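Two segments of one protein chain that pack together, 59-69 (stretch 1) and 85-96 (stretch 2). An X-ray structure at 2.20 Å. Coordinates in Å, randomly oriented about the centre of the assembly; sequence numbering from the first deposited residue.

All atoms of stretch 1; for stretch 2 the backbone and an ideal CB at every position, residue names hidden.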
# COMPACT_ATOMS: atom_id res chain seq x y z
N LEU A 59 -20.32 -16.37 -9.93
CA LEU A 59 -19.05 -15.71 -9.68
C LEU A 59 -17.90 -16.33 -10.46
O LEU A 59 -17.13 -15.63 -11.10
CB LEU A 59 -18.69 -15.74 -8.19
CG LEU A 59 -17.31 -15.12 -7.92
CD1 LEU A 59 -17.44 -13.62 -8.01
CD2 LEU A 59 -16.78 -15.52 -6.56
N VAL A 60 -17.78 -17.65 -10.39
CA VAL A 60 -16.71 -18.36 -11.09
C VAL A 60 -16.87 -18.26 -12.60
O VAL A 60 -15.89 -17.99 -13.30
CB VAL A 60 -16.66 -19.85 -10.67
CG1 VAL A 60 -18.03 -20.47 -10.81
CG2 VAL A 60 -15.65 -20.60 -11.52
N LYS A 61 -18.08 -18.46 -13.10
CA LYS A 61 -18.33 -18.37 -14.54
C LYS A 61 -18.20 -16.95 -15.09
O LYS A 61 -17.96 -16.76 -16.28
CB LYS A 61 -19.72 -18.91 -14.89
CG LYS A 61 -19.86 -20.41 -14.77
CD LYS A 61 -21.28 -20.82 -15.11
CE LYS A 61 -21.49 -22.31 -14.97
NZ LYS A 61 -22.92 -22.65 -15.23
N GLY A 62 -18.35 -15.96 -14.21
CA GLY A 62 -18.23 -14.58 -14.64
C GLY A 62 -16.83 -14.04 -14.44
O GLY A 62 -16.57 -12.86 -14.69
N SER A 63 -15.91 -14.89 -14.01
CA SER A 63 -14.53 -14.46 -13.77
C SER A 63 -13.56 -15.32 -14.55
O SER A 63 -13.88 -16.45 -14.93
CB SER A 63 -14.20 -14.56 -12.28
OG SER A 63 -15.16 -13.88 -11.49
N ASP A 64 -12.36 -14.79 -14.79
CA ASP A 64 -11.34 -15.55 -15.51
C ASP A 64 -10.62 -16.42 -14.49
O ASP A 64 -10.24 -17.56 -14.77
CB ASP A 64 -10.34 -14.60 -16.17
CG ASP A 64 -11.00 -13.70 -17.20
OD1 ASP A 64 -11.17 -12.49 -16.91
OD2 ASP A 64 -11.34 -14.21 -18.29
N VAL A 65 -10.44 -15.87 -13.29
CA VAL A 65 -9.78 -16.58 -12.20
C VAL A 65 -10.52 -16.26 -10.92
O VAL A 65 -10.86 -15.10 -10.68
CB VAL A 65 -8.31 -16.15 -12.03
CG1 VAL A 65 -7.78 -16.67 -10.71
CG2 VAL A 65 -7.47 -16.70 -13.18
N THR A 66 -10.76 -17.28 -10.11
CA THR A 66 -11.45 -17.10 -8.85
C THR A 66 -10.59 -17.61 -7.70
O THR A 66 -9.87 -18.63 -7.82
CB THR A 66 -12.80 -17.84 -8.84
OG1 THR A 66 -13.60 -17.38 -9.92
CG2 THR A 66 -13.55 -17.59 -7.53
N THR A 67 -10.66 -16.89 -6.58
CA THR A 67 -9.92 -17.24 -5.38
C THR A 67 -10.80 -16.93 -4.17
O THR A 67 -11.95 -16.53 -4.33
CB THR A 67 -8.59 -16.46 -5.31
OG1 THR A 67 -7.86 -16.87 -4.15
CG2 THR A 67 -8.85 -14.96 -5.28
N TYR A 68 -10.26 -17.10 -2.97
CA TYR A 68 -11.06 -16.87 -1.77
C TYR A 68 -10.24 -16.37 -0.58
O TYR A 68 -9.02 -16.53 -0.55
CB TYR A 68 -11.78 -18.16 -1.41
CG TYR A 68 -10.95 -19.41 -1.64
CD1 TYR A 68 -10.07 -19.88 -0.66
CD2 TYR A 68 -11.02 -20.12 -2.84
CE1 TYR A 68 -9.28 -21.02 -0.88
CE2 TYR A 68 -10.23 -21.24 -3.08
CZ TYR A 68 -9.36 -21.69 -2.09
OH TYR A 68 -8.57 -22.79 -2.32
N ASP A 69 -10.91 -15.76 0.40
CA ASP A 69 -10.22 -15.24 1.58
C ASP A 69 -10.56 -16.00 2.86
O ASP A 69 -10.17 -15.58 3.95
CB ASP A 69 -10.50 -13.74 1.76
CG ASP A 69 -11.79 -13.45 2.52
OD1 ASP A 69 -11.94 -12.33 3.05
OD2 ASP A 69 -12.67 -14.33 2.58
N UNK A 85 -13.02 -27.06 -15.94
CA UNK A 85 -12.01 -26.21 -16.53
C UNK A 85 -11.88 -24.79 -15.99
O UNK A 85 -10.96 -24.08 -16.37
CB UNK A 85 -12.28 -26.13 -18.03
N UNK A 86 -12.79 -24.36 -15.12
CA UNK A 86 -12.70 -23.02 -14.56
C UNK A 86 -11.49 -22.85 -13.66
O UNK A 86 -11.15 -23.74 -12.88
CB UNK A 86 -13.97 -22.69 -13.78
N UNK A 87 -10.83 -21.71 -13.78
CA UNK A 87 -9.64 -21.43 -12.99
C UNK A 87 -9.97 -21.01 -11.56
O UNK A 87 -10.44 -19.89 -11.33
CB UNK A 87 -8.81 -20.34 -13.67
N UNK A 88 -9.71 -21.90 -10.61
CA UNK A 88 -9.96 -21.62 -9.19
C UNK A 88 -8.69 -21.94 -8.40
O UNK A 88 -8.25 -23.09 -8.34
CB UNK A 88 -11.15 -22.43 -8.67
N UNK A 89 -8.12 -20.90 -7.79
CA UNK A 89 -6.87 -21.03 -7.04
C UNK A 89 -6.90 -20.41 -5.65
O UNK A 89 -7.31 -19.25 -5.49
CB UNK A 89 -5.73 -20.39 -7.84
N UNK A 90 -6.44 -21.15 -4.63
CA UNK A 90 -5.92 -22.52 -4.76
C UNK A 90 -7.02 -23.51 -5.15
O UNK A 90 -8.21 -23.27 -4.93
CB UNK A 90 -5.27 -22.96 -3.45
N UNK A 91 -6.60 -24.62 -5.73
CA UNK A 91 -7.53 -25.65 -6.16
C UNK A 91 -8.44 -26.10 -5.03
O UNK A 91 -8.03 -26.14 -3.87
CB UNK A 91 -6.76 -26.85 -6.72
N UNK A 92 -9.70 -26.44 -5.35
CA UNK A 92 -10.68 -26.90 -4.37
C UNK A 92 -10.15 -28.19 -3.74
O UNK A 92 -10.46 -28.52 -2.59
CB UNK A 92 -12.05 -27.12 -5.01
N UNK A 93 -9.35 -28.92 -4.51
CA UNK A 93 -8.74 -30.16 -4.06
C UNK A 93 -7.72 -29.87 -2.95
O UNK A 93 -7.62 -30.62 -1.97
CB UNK A 93 -8.07 -30.89 -5.23
N UNK A 94 -6.97 -28.79 -3.11
CA UNK A 94 -5.99 -28.41 -2.10
C UNK A 94 -6.77 -27.97 -0.87
O UNK A 94 -6.49 -28.40 0.25
CB UNK A 94 -5.06 -27.31 -2.60
N UNK A 95 -7.76 -27.11 -1.08
CA UNK A 95 -8.60 -26.63 -0.00
C UNK A 95 -9.20 -27.83 0.74
O UNK A 95 -9.27 -27.85 1.97
CB UNK A 95 -9.70 -25.71 -0.53
N UNK A 96 -9.60 -28.84 -0.03
CA UNK A 96 -10.19 -30.05 0.53
C UNK A 96 -9.21 -30.80 1.45
O UNK A 96 -9.59 -31.28 2.52
CB UNK A 96 -10.65 -30.97 -0.60

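Position 85 lies beyond the reach of stretch 1. Its phi is positive, 101°, which by itself favours glycine. The residue is G85. It follows a helix, in a Schellman motif.

At position 86 CA-to-CB points toward stretch 1, and the ideal CB is 3.5 Å from V60 CG2. The chain of K61 lies further out. An apolar or aromatic side chain would suit, and a long one could reach K61. The residue is Y86. Its CB packs on V60 CG2 at 3.5 Å, and its OH comes 3.5 Å from K61 CG.

Position 87 lies beside V65, CA to CA 4.9 Å. Its O accepts from T66 N at 2.9 Å. This is a backbone bond and does not select the side chain. The ideal CB is 3.3 Å from D64 O and 3.9 Å from V65 CG2, on the same sheet face as the V65 side chain. Many side chains would fit, polar or apolar. The residue is K87. Its CB stays beside V65, while the end of the chain leads away and NZ bonds elsewhere in the structure. A water links D64 O, at 2.5 Å, to K87 N, at 2.8 Å.

Position 88 pairs with T66 in a parallel bridge, its CB on the same face as the T66 side chain. V60 CG2 and the ring of Y68 border this face. A branched aliphatic residue would suit, valine, isoleucine or leucine. The residue is I88. CD1 lies 4.0 Å from V60 CG2. CG2 lies 4.4 Å from Y68 CE2, at the ring edge.

At position 89 the backbone does the pairing: N donates to T66 O at 2.9 Å, and O accepts from T67 OG1 at 2.8 Å. Proline would lose the first bond. CB points sideways, 5.1 Å from V65 CG1, with room for a medium or large side chain. The residue is H89. Its ND1 is 4.4 Å from V65 CG1 and bonds elsewhere in the structure.

The peptide before position 90 is cis, which strongly suggests proline. Its phi of -67° agrees, and its ideal CB is 3.5 Å from Y68 OH. The residue is P90. Its O accepts from Y68 OH at 2.7 Å, and its CD packs 3.5 Å from Y68 CZ.

Position 91 points away and precedes a helix. Serine, threonine, aspartate or asparagine could cap it. The residue is S91, whose OG accepts from N of position 93 at 3.0 Å, a capping bond.

Position 92 starts a helix, where proline is tolerated; it is P92. Position 93 is out of reach; it is Y93. Position 94 points toward stretch 1 but has nothing within 5.5 Å of its ideal CB, so many would suit; it is T94.

Position 95 points toward stretch 1, its ideal CB 3.6 Å from Y68 OH. An aliphatic side chain could cover the ring. The residue is L95. Its CD2 sits over one face of Y68, 4.1 Å from the centroid of the ring, in a CH-pi contact.

Position 96 is out of reach; it is E96.

Stretch 2, residues 85-96: GYKIHPSPYTLE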
# COMPACT_ATOMS: atom_id res chain seq x y z
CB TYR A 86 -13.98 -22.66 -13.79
CG TYR A 86 -15.16 -22.51 -14.71
CD1 TYR A 86 -16.08 -23.54 -14.86
CD2 TYR A 86 -15.31 -21.37 -15.49
CE1 TYR A 86 -17.14 -23.43 -15.75
CE2 TYR A 86 -16.36 -21.25 -16.40
CZ TYR A 86 -17.28 -22.29 -16.52
OH TYR A 86 -18.33 -22.19 -17.41
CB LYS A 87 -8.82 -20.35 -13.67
CG LYS A 87 -7.56 -20.86 -14.32
CD LYS A 87 -7.84 -21.94 -15.34
CE LYS A 87 -6.56 -22.67 -15.68
NZ LYS A 87 -5.95 -23.28 -14.47
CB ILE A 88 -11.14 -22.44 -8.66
CG1 ILE A 88 -12.38 -22.15 -9.50
CG2 ILE A 88 -11.40 -22.08 -7.20
CD1 ILE A 88 -13.51 -23.15 -9.32
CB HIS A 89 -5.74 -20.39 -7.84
CG HIS A 89 -5.54 -20.99 -9.19
ND1 HIS A 89 -5.22 -20.24 -10.30
CD2 HIS A 89 -5.58 -22.28 -9.61
CE1 HIS A 89 -5.07 -21.04 -11.34
NE2 HIS A 89 -5.28 -22.28 -10.95
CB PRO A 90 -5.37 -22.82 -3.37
CG PRO A 90 -5.03 -21.47 -2.83
CD PRO A 90 -6.22 -20.65 -3.26
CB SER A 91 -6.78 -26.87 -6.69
OG SER A 91 -7.67 -27.97 -6.80
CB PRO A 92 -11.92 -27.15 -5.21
CG PRO A 92 -11.77 -26.18 -6.33
CD PRO A 92 -10.32 -26.33 -6.68
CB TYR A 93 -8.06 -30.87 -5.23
CG TYR A 93 -9.03 -31.59 -6.14
CD1 TYR A 93 -9.61 -32.79 -5.74
CD2 TYR A 93 -9.40 -31.06 -7.37
CE1 TYR A 93 -10.53 -33.45 -6.54
CE2 TYR A 93 -10.33 -31.71 -8.19
CZ TYR A 93 -10.90 -32.90 -7.76
OH TYR A 93 -11.83 -33.56 -8.54
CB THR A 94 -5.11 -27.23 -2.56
OG1 THR A 94 -4.30 -27.64 -3.67
CG2 THR A 94 -4.21 -26.77 -1.43
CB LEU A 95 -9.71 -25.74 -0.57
CG LEU A 95 -10.63 -25.03 0.42
CD1 LEU A 95 -9.80 -24.26 1.44
CD2 LEU A 95 -11.56 -24.10 -0.33
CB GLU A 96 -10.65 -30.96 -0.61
CG GLU A 96 -11.49 -32.15 -0.18
CD GLU A 96 -12.05 -32.90 -1.37
OE1 GLU A 96 -11.24 -33.32 -2.22
OE2 GLU A 96 -13.29 -33.08 -1.44
O HOH W 1 -13.15 -18.53 -12.41
O HOH W 2 -11.85 -19.50 -15.06
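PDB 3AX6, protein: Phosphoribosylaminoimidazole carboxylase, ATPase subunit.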